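Local atomic coordinates of coronin (Toxoplasma gondii, PDB entry 4OZU), a protein that probably binds actin filaments, as coronins generally do, and is represented here by its WD40 beta-propeller domain. Residues S81-N86 against A98-I103; D152-F157 against F166-F171; D276-M281 against P366-E371. All blocks are in the same frame, centred on the assembly; numbering follows the deposited sequence. Where two conformers were deposited one is given.

Contact 1 (S81-N86 against A98-I103); sequences SIQDTN and ACEDTI
Three well-formed backbone hydrogen bonds join residues at and just before the start of strand 82-87 to the end of strand 94-99 and the residue after it; these are the first two strands of a WD40 propeller blade. Ala98 is gripped at both ends: its N donates to Asp84 O (2.9 Å), and its O receives Gln83 N (2.9 Å) from above the carbonyl plane, with a weak second donor in Asp84 N. Gln83 and Asp84 thus both stand opposite Ala98, the classic beta bulge, which shifts the antiparallel register by one residue between the Ile82-Cys99 and Asp84-Ala98 pairs. Beyond it, Glu100 N closes the pairing with a nearly straight bond to Ser81 O (3.0 Å), directed along the C=O axis.

A polar cluster lies over this last bond. Ser81 OG sits between its own backbone N and carbonyl carbon (chi1 72°) and donates in the carbonyl plane to Gln83 OE1 (3.0 Å), whose chain is bent at chi2 to reach it. The Glu100 chain crosses Gln83 obliquely, its CG 3.3 Å from Gln83 OE1, with carboxylate and amide planes only 17° apart. On the neighbouring blade, Leu134 touches Gln83, while Ala136 N binds the carboxylate of Asp84, whose CG is anti to its backbone N.

Farther out, the type I turn Cys99-Thr102 carries the chain toward strand 104-108. Asp101 N points almost straight at Cys99 SG (3.5 Å), and Asp101 OD1 accepts from Ile103 N in an Asx turn; its other oxygen, OD2, is held by Thr79 and Arg105. With Ser81 OG donating to Gln83 OE1 and not to Glu100, the serine probably helps to set the glutamine's rotation, and the glutamate carboxylate lies alongside without a hydrogen bond to either.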
loop_
_atom_site.group_PDB
_atom_site.type_symbol
_atom_site.label_atom_id
_atom_site.label_comp_id
_atom_site.label_asym_id
_atom_site.label_seq_id
_atom_site.Cartn_x
_atom_site.Cartn_y
_atom_site.Cartn_z
ATOM N N SER A 81 11.892 15.438 5.024
ATOM C CA SER A 81 11.898 13.994 4.815
ATOM C C SER A 81 10.636 13.507 4.118
ATOM O O SER A 81 9.569 14.107 4.240
ATOM C CB SER A 81 12.051 13.260 6.146
ATOM O OG SER A 81 10.861 13.352 6.909
ATOM N N ILE A 82 10.777 12.402 3.398
ATOM C CA ILE A 82 9.660 11.771 2.713
ATOM C C ILE A 82 8.916 10.846 3.672
ATOM O O ILE A 82 9.513 9.945 4.267
ATOM C CB ILE A 82 10.136 10.971 1.487
ATOM C CG1 ILE A 82 10.810 11.900 0.476
ATOM C CG2 ILE A 82 8.969 10.249 0.830
ATOM C CD1 ILE A 82 11.695 11.179 -0.533
ATOM N N GLN A 83 7.612 11.064 3.795
ATOM C CA GLN A 83 6.768 10.296 4.714
ATOM C C GLN A 83 6.008 9.161 4.040
ATOM O O GLN A 83 5.669 8.170 4.687
ATOM C CB GLN A 83 5.772 11.219 5.406
ATOM C CG GLN A 83 6.440 12.221 6.332
ATOM C CD GLN A 83 7.192 11.554 7.470
ATOM O OE1 GLN A 83 8.394 11.763 7.642
ATOM N NE2 GLN A 83 6.484 10.746 8.253
ATOM N N ASP A 84 5.715 9.316 2.755
ATOM C CA ASP A 84 5.001 8.288 2.015
ATOM C C ASP A 84 5.262 8.450 0.526
ATOM O O ASP A 84 5.505 9.550 0.035
ATOM C CB ASP A 84 3.490 8.347 2.295
ATOM C CG ASP A 84 2.751 7.088 1.834
ATOM O OD1 ASP A 84 3.398 6.023 1.715
ATOM O OD2 ASP A 84 1.515 7.158 1.602
ATOM N N THR A 85 5.204 7.335 -0.185
ATOM C CA THR A 85 5.433 7.313 -1.621
ATOM C C THR A 85 4.468 6.299 -2.216
ATOM O O THR A 85 4.276 5.236 -1.643
ATOM C CB THR A 85 6.882 6.902 -1.989
ATOM O OG1 THR A 85 7.825 7.771 -1.346
ATOM C CG2 THR A 85 7.085 6.968 -3.489
ATOM N N ASN A 86 3.869 6.621 -3.357
ATOM C CA ASN A 86 3.025 5.660 -4.064
ATOM C C ASN A 86 3.020 5.921 -5.562
ATOM O O ASN A 86 2.800 7.045 -6.009
ATOM C CB ASN A 86 1.589 5.685 -3.528
ATOM C CG ASN A 86 1.366 4.683 -2.404
ATOM O OD1 ASN A 86 1.626 3.486 -2.557
ATOM N ND2 ASN A 86 0.895 5.172 -1.265
ATOM N N ALA A 98 4.511 12.247 -0.291
ATOM C CA ALA A 98 4.090 13.112 0.796
ATOM C C ALA A 98 5.321 13.499 1.595
ATOM O O ALA A 98 6.173 12.661 1.859
ATOM C CB ALA A 98 3.078 12.418 1.685
ATOM N N CYS A 99 5.405 14.761 1.998
ATOM C CA CYS A 99 6.620 15.277 2.615
ATOM C C CYS A 99 6.343 15.983 3.942
ATOM O O CYS A 99 5.259 16.544 4.159
ATOM C CB CYS A 99 7.311 16.234 1.648
ATOM S SG CYS A 99 8.922 16.809 2.184
ATOM N N GLU A 100 7.332 15.943 4.830
ATOM C CA GLU A 100 7.235 16.622 6.114
ATOM C C GLU A 100 7.072 18.123 5.948
ATOM O O GLU A 100 6.649 18.798 6.883
ATOM C CB GLU A 100 8.468 16.344 6.977
ATOM C CG GLU A 100 8.359 15.105 7.849
ATOM C CD GLU A 100 9.397 15.075 8.957
ATOM O OE1 GLU A 100 10.398 15.819 8.863
ATOM O OE2 GLU A 100 9.211 14.310 9.927
ATOM N N ASP A 101 7.406 18.657 4.774
ATOM C CA ASP A 101 7.279 20.103 4.560
ATOM C C ASP A 101 5.854 20.488 4.134
ATOM O O ASP A 101 5.612 21.621 3.716
ATOM C CB ASP A 101 8.308 20.604 3.533
ATOM C CG ASP A 101 8.149 19.975 2.158
ATOM O OD1 ASP A 101 7.107 19.340 1.878
ATOM O OD2 ASP A 101 9.087 20.134 1.340
ATOM N N THR A 102 4.931 19.532 4.265
ATOM C CA THR A 102 3.482 19.718 4.085
ATOM C C THR A 102 3.022 19.662 2.631
ATOM O O THR A 102 1.827 19.792 2.358
ATOM C CB THR A 102 2.968 21.066 4.686
ATOM O OG1 THR A 102 3.307 22.167 3.829
ATOM C CG2 THR A 102 3.522 21.300 6.094
ATOM N N ILE A 103 3.947 19.417 1.709
ATOM C CA ILE A 103 3.633 19.421 0.287
ATOM C C ILE A 103 3.537 18.003 -0.281
ATOM O O ILE A 103 4.382 17.150 -0.001
ATOM C CB ILE A 103 4.692 20.232 -0.493
ATOM C CG1 ILE A 103 4.649 21.694 -0.035
ATOM C CG2 ILE A 103 4.456 20.141 -2.001
ATOM C CD1 ILE A 103 5.804 22.548 -0.530
#

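Contact 2 (D152-F157 against F166-F171)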
loop_
_atom_site.group_PDB
_atom_site.type_symbol
_atom_site.label_atom_id
_atom_site.label_comp_id
_atom_site.label_asym_id
_atom_site.label_seq_id
_atom_site.Cartn_x
_atom_site.Cartn_y
_atom_site.Cartn_z
ATOM N N ASP A 152 -2.279 16.732 11.186
ATOM C CA ASP A 152 -3.214 17.566 11.947
ATOM C C ASP A 152 -4.640 17.005 11.944
ATOM O O ASP A 152 -5.548 17.609 12.527
ATOM C CB ASP A 152 -3.204 19.006 11.413
ATOM C CG ASP A 152 -3.899 19.157 10.069
ATOM O OD1 ASP A 152 -4.338 18.159 9.466
ATOM O OD2 ASP A 152 -3.992 20.308 9.597
ATOM N N GLY A 153 -4.822 15.864 11.281
ATOM C CA GLY A 153 -6.098 15.162 11.247
ATOM C C GLY A 153 -6.918 15.361 9.983
ATOM O O GLY A 153 -8.005 14.790 9.847
ATOM N N THR A 154 -6.403 16.159 9.053
ATOM C CA THR A 154 -7.110 16.431 7.804
ATOM C C THR A 154 -6.848 15.370 6.751
ATOM O O THR A 154 -5.697 15.013 6.483
ATOM C CB THR A 154 -6.703 17.785 7.200
ATOM O OG1 THR A 154 -6.852 18.817 8.176
ATOM C CG2 THR A 154 -7.569 18.124 5.992
ATOM N N VAL A 155 -7.921 14.886 6.140
ATOM C CA VAL A 155 -7.807 14.108 4.914
ATOM C C VAL A 155 -8.201 15.025 3.770
ATOM O O VAL A 155 -9.325 15.537 3.746
ATOM C CB VAL A 155 -8.699 12.868 4.924
ATOM C CG1 VAL A 155 -8.550 12.105 3.623
ATOM C CG2 VAL A 155 -8.348 11.977 6.094
ATOM N N ALA A 156 -7.266 15.248 2.848
ATOM C CA ALA A 156 -7.480 16.141 1.719
ATOM C C ALA A 156 -7.591 15.342 0.437
ATOM O O ALA A 156 -6.735 14.508 0.149
ATOM C CB ALA A 156 -6.344 17.151 1.610
ATOM N N PHE A 157 -8.640 15.607 -0.333
ATOM C CA PHE A 157 -8.842 14.926 -1.604
ATOM C C PHE A 157 -8.506 15.852 -2.763
ATOM O O PHE A 157 -8.973 16.992 -2.827
ATOM C CB PHE A 157 -10.274 14.420 -1.713
ATOM C CG PHE A 157 -10.614 13.385 -0.688
ATOM C CD1 PHE A 157 -10.313 12.054 -0.902
ATOM C CD2 PHE A 157 -11.211 13.743 0.500
ATOM C CE1 PHE A 157 -10.620 11.102 0.050
ATOM C CE2 PHE A 157 -11.514 12.791 1.454
ATOM C CZ PHE A 157 -11.229 11.477 1.228
ATOM N N PHE A 166 -10.574 19.334 -3.795
ATOM C CA PHE A 166 -12.009 19.490 -4.003
ATOM C C PHE A 166 -12.835 19.134 -2.771
ATOM O O PHE A 166 -14.011 19.471 -2.695
ATOM C CB PHE A 166 -12.470 18.655 -5.201
ATOM C CG PHE A 166 -12.317 17.166 -5.026
ATOM C CD1 PHE A 166 -13.324 16.412 -4.443
ATOM C CD2 PHE A 166 -11.185 16.516 -5.490
ATOM C CE1 PHE A 166 -13.198 15.041 -4.309
ATOM C CE2 PHE A 166 -11.046 15.144 -5.353
ATOM C CZ PHE A 166 -12.056 14.404 -4.762
ATOM N N ALA A 167 -12.219 18.460 -1.812
ATOM C CA ALA A 167 -12.903 18.116 -0.573
ATOM C C ALA A 167 -11.879 17.837 0.512
ATOM O O ALA A 167 -10.789 17.344 0.240
ATOM C CB ALA A 167 -13.807 16.917 -0.775
ATOM N N SER A 168 -12.241 18.167 1.742
ATOM C CA SER A 168 -11.388 17.903 2.887
ATOM C C SER A 168 -12.266 17.523 4.057
ATOM O O SER A 168 -13.390 18.009 4.181
ATOM C CB SER A 168 -10.531 19.122 3.235
ATOM O OG SER A 168 -9.582 19.388 2.217
ATOM N N VAL A 169 -11.751 16.644 4.903
ATOM C CA VAL A 169 -12.429 16.268 6.132
ATOM C C VAL A 169 -11.394 16.275 7.240
ATOM O O VAL A 169 -10.330 15.668 7.096
ATOM C CB VAL A 169 -13.098 14.877 6.019
ATOM C CG1 VAL A 169 -13.612 14.409 7.367
ATOM C CG2 VAL A 169 -14.232 14.915 5.003
ATOM N N LYS A 170 -11.693 16.966 8.337
ATOM C CA LYS A 170 -10.743 17.060 9.439
ATOM C C LYS A 170 -11.244 16.392 10.715
ATOM O O LYS A 170 -12.295 16.748 11.257
ATOM C CB LYS A 170 -10.400 18.512 9.742
ATOM C CG LYS A 170 -9.321 18.615 10.809
ATOM C CD LYS A 170 -8.936 20.032 11.137
ATOM C CE LYS A 170 -7.719 20.039 12.050
ATOM N NZ LYS A 170 -7.867 19.106 13.207
ATOM N N PHE A 171 -10.448 15.440 11.191
ATOM C CA PHE A 171 -10.657 14.800 12.479
ATOM C C PHE A 171 -9.860 15.535 13.541
ATOM O O PHE A 171 -8.961 16.312 13.227
ATOM C CB PHE A 171 -10.252 13.327 12.414
ATOM C CG PHE A 171 -11.012 12.554 11.387
ATOM C CD1 PHE A 171 -12.252 12.019 11.686
ATOM C CD2 PHE A 171 -10.511 12.402 10.111
ATOM C CE1 PHE A 171 -12.966 11.331 10.735
ATOM C CE2 PHE A 171 -11.219 11.711 9.156
ATOM C CZ PHE A 171 -12.446 11.176 9.468
#
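Strands 154-157 and 166-170 run antiparallel at 170°, their axes approaching to 4.5 Å, with Val155-Val169 and Phe157-Ala167 as hydrogen-bonded pairs. They form the outer beta hairpin of a WD40 blade, with 164-170 as its edge strand. Val155 N meets Val169 O nearly along the C=O axis (2.7 Å), and Val169 N returns a bond to Val155 O. Toward the hairpin turn, Phe157 N donates to Ala167 O, and Phe166 N adds a weak bond to Phe157 O.

The face bearing Val155, Phe157, Ala167 and Val169 is buried against the next blade, where Leu187 touches Val155 and Phe157 and Val199 touches Phe157 and Val169. Phe166 CG occupies the crowded position between its backbone N and carbonyl carbon (chi1 64°), which brings the ring back over Phe157: CB of Phe157 lies above the Phe166 ring face, 4.0 Å from its centroid, in a CH-pi contact. Phe380 from helix 376-380 packs edge-to-face with Phe166. Phe171 turns its ring edge to Gly153 O and Val155 CG2.

On the other face, Thr154 crosses the Lys170 chain at about a right angle, OG1 lying beside CG and CD. Asp152 OD1 accepts from Thr154 N in an Asx turn. Gly153, with a positive phi, lies close to Phe171, and a CB there would run into Phe171 O. The lysine chain is extended until it bends at chi4 (-49°). Lys170 NZ donates to Asp152 O (2.8 Å), nearly along the C=O axis. A second bond runs from Lys170 NZ to Phe171 O (3.0 Å), from above that carbonyl's plane.

Contact 3 (D276-M281 against P366-E371)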
loop_
_atom_site.group_PDB
_atom_site.type_symbol
_atom_site.label_atom_id
_atom_site.label_comp_id
_atom_site.label_asym_id
_atom_site.label_seq_id
_atom_site.Cartn_x
_atom_site.Cartn_y
_atom_site.Cartn_z
ATOM N N ASP A 276 -4.079 -8.522 -0.973
ATOM C CA ASP A 276 -4.103 -8.955 -2.364
ATOM C C ASP A 276 -5.569 -9.179 -2.712
ATOM O O ASP A 276 -6.144 -10.211 -2.383
ATOM C CB ASP A 276 -3.263 -10.228 -2.543
ATOM C CG ASP A 276 -3.376 -10.849 -3.941
ATOM O OD1 ASP A 276 -4.184 -10.369 -4.769
ATOM O OD2 ASP A 276 -2.659 -11.859 -4.199
ATOM N N GLU A 277 -6.173 -8.193 -3.366
ATOM C CA GLU A 277 -7.609 -8.203 -3.618
ATOM C C GLU A 277 -8.004 -9.319 -4.581
ATOM O O GLU A 277 -9.178 -9.669 -4.684
ATOM C CB GLU A 277 -8.057 -6.854 -4.185
ATOM C CG GLU A 277 -7.643 -6.614 -5.639
ATOM C CD GLU A 277 -8.656 -7.158 -6.636
ATOM O OE1 GLU A 277 -9.864 -6.866 -6.482
ATOM O OE2 GLU A 277 -8.245 -7.877 -7.574
ATOM N N THR A 278 -7.019 -9.855 -5.291
ATOM C CA THR A 278 -7.272 -10.821 -6.354
ATOM C C THR A 278 -7.343 -12.259 -5.834
ATOM O O THR A 278 -8.133 -13.057 -6.341
ATOM C CB THR A 278 -6.187 -10.724 -7.450
ATOM O OG1 THR A 278 -5.911 -9.341 -7.731
ATOM C CG2 THR A 278 -6.649 -11.420 -8.724
ATOM N N THR A 279 -6.535 -12.582 -4.825
ATOM C CA THR A 279 -6.535 -13.919 -4.226
ATOM C C THR A 279 -7.099 -13.947 -2.810
ATOM O O THR A 279 -7.478 -15.011 -2.313
ATOM C CB THR A 279 -5.119 -14.528 -4.160
ATOM O OG1 THR A 279 -4.313 -13.764 -3.257
ATOM C CG2 THR A 279 -4.464 -14.572 -5.538
ATOM N N GLY A 280 -7.140 -12.792 -2.158
ATOM C CA GLY A 280 -7.566 -12.722 -0.773
ATOM C C GLY A 280 -6.446 -12.876 0.245
ATOM O O GLY A 280 -6.700 -12.888 1.449
ATOM N N MET A 281 -5.204 -12.981 -0.214
ATOM C CA MET A 281 -4.078 -13.035 0.712
ATOM C C MET A 281 -3.969 -11.712 1.450
ATOM O O MET A 281 -4.096 -10.628 0.860
ATOM C CB MET A 281 -2.757 -13.335 0.001
ATOM C CG MET A 281 -2.621 -14.733 -0.576
ATOM S SD MET A 281 -3.065 -16.086 0.532
ATOM C CE MET A 281 -2.020 -15.767 1.950
ATOM N N PRO A 366 -8.486 -12.637 -13.054
ATOM C CA PRO A 366 -8.257 -11.339 -13.698
ATOM C C PRO A 366 -7.743 -10.304 -12.696
ATOM O O PRO A 366 -8.382 -10.046 -11.676
ATOM C CB PRO A 366 -9.637 -10.968 -14.236
ATOM C CG PRO A 366 -10.337 -12.285 -14.409
ATOM C CD PRO A 366 -9.853 -13.135 -13.283
ATOM N N ALA A 367 -6.574 -9.745 -12.991
ATOM C CA ALA A 367 -5.878 -8.860 -12.065
ATOM C C ALA A 367 -6.222 -7.408 -12.357
ATOM O O ALA A 367 -6.565 -7.079 -13.490
ATOM C CB ALA A 367 -4.392 -9.073 -12.167
ATOM N N PRO A 368 -6.133 -6.535 -11.340
ATOM C CA PRO A 368 -6.348 -5.113 -11.621
ATOM C C PRO A 368 -5.455 -4.632 -12.752
ATOM O O PRO A 368 -4.243 -4.849 -12.696
ATOM C CB PRO A 368 -5.983 -4.428 -10.298
ATOM C CG PRO A 368 -6.207 -5.477 -9.255
ATOM C CD PRO A 368 -5.845 -6.784 -9.914
ATOM N N ASP A 369 -6.052 -4.013 -13.766
ATOM C CA ASP A 369 -5.303 -3.524 -14.915
ATOM C C ASP A 369 -4.800 -2.103 -14.712
ATOM O O ASP A 369 -5.222 -1.409 -13.793
ATOM C CB ASP A 369 -6.167 -3.577 -16.170
ATOM C CG ASP A 369 -5.344 -3.707 -17.451
ATOM O OD1 ASP A 369 -4.090 -3.711 -17.383
ATOM O OD2 ASP A 369 -5.960 -3.801 -18.532
ATOM N N VAL A 370 -3.904 -1.677 -15.594
ATOM C CA VAL A 370 -3.338 -0.335 -15.524
ATOM C C VAL A 370 -4.167 0.639 -16.366
ATOM O O VAL A 370 -3.624 1.541 -17.005
ATOM C CB VAL A 370 -1.864 -0.331 -15.987
ATOM C CG1 VAL A 370 -1.010 -1.132 -15.007
ATOM C CG2 VAL A 370 -1.720 -0.889 -17.405
ATOM N N GLU A 371 -5.484 0.438 -16.352
ATOM C CA GLU A 371 -6.437 1.323 -17.024
ATOM C C GLU A 371 -7.481 1.787 -16.025
ATOM O O GLU A 371 -8.111 0.957 -15.372
ATOM C CB GLU A 371 -7.154 0.616 -18.176
ATOM C CG GLU A 371 -6.323 0.254 -19.364
ATOM C CD GLU A 371 -7.145 -0.483 -20.400
ATOM O OE1 GLU A 371 -8.385 -0.325 -20.401
ATOM O OE2 GLU A 371 -6.559 -1.233 -21.200
#
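No hydrogen bond passes directly between residues 276-281 and 366-371; they meet by van der Waals packing of two polar side chains against the CG-CD end of a proline ring. Pro368 presents CG and CD, tip to tip, to Glu277 and Thr278. Its CD lies 3.4 Å from Thr278 OG1 and 3.5 Å from Glu277 OE2, so both oxygens rest against the same methylene. The Thr278 methyl, CG2, takes the other branch, anti to the backbone N, and packs at 3.7 Å from Pro366 O, with Ala367 CA a little farther off.

Hydrogen bonds within 276-281 set up this surface. Thr278 OG1 donates to Glu277 OE2 (2.8 Å) on the anti lone pair of that oxygen, tying the two tips into one unit. Glu277 reaches it with CG between its backbone N and carbonyl carbon (chi1 73°) and a second bend at chi2 (88°). Behind them, Asp276 OD1 accepts from Thr278 N (2.9 Å) in an Asx turn and more weakly from Thr279 N. Asp276 OD2 takes the Thr279 hydroxyl from far above the carboxylate plane (2.7 Å), and Thr279 OG1 in turn accepts from Met281 N, an ST turn.

The charged links run through third parties. Arg389 forms a salt bridge with Glu277 OE1 and also donates to Pro366 O, bridging the two segments, and Leu227 N binds the same glutamate oxygen. Asp276 OD2 pairs with Lys322. Such partners would be expected to keep both acids ionised.

The tight turn joins strands 271-275 and 281-286 of one propeller blade, while Pro368 belongs to the short strand 367-368, paired antiparallel with 389-390 in the C-terminal extension that follows strand 343-350. The contact therefore lays this extension against an inter-strand turn of the blade.

Overall arrangement
Contacts 1 and 2 belong to successive blades of the propeller, and each joins neighbouring strands of one four-stranded sheet: the first and second strands in contact 1, the third and fourth in contact 2. Their centres are 16 Å apart. Contact 1 is largely buried and has polar side chains gathered at a bulge; contact 2, nearer the rim, is partly buried, with an apolar face against the next blade and a lysine on the other. Contact 3, on the opposite side of the chain's centre from contact 1, is also mostly buried but shares no sheet between its segments: with no direct hydrogen bond between them, they pack through a proline and share Arg389 as a polar partner.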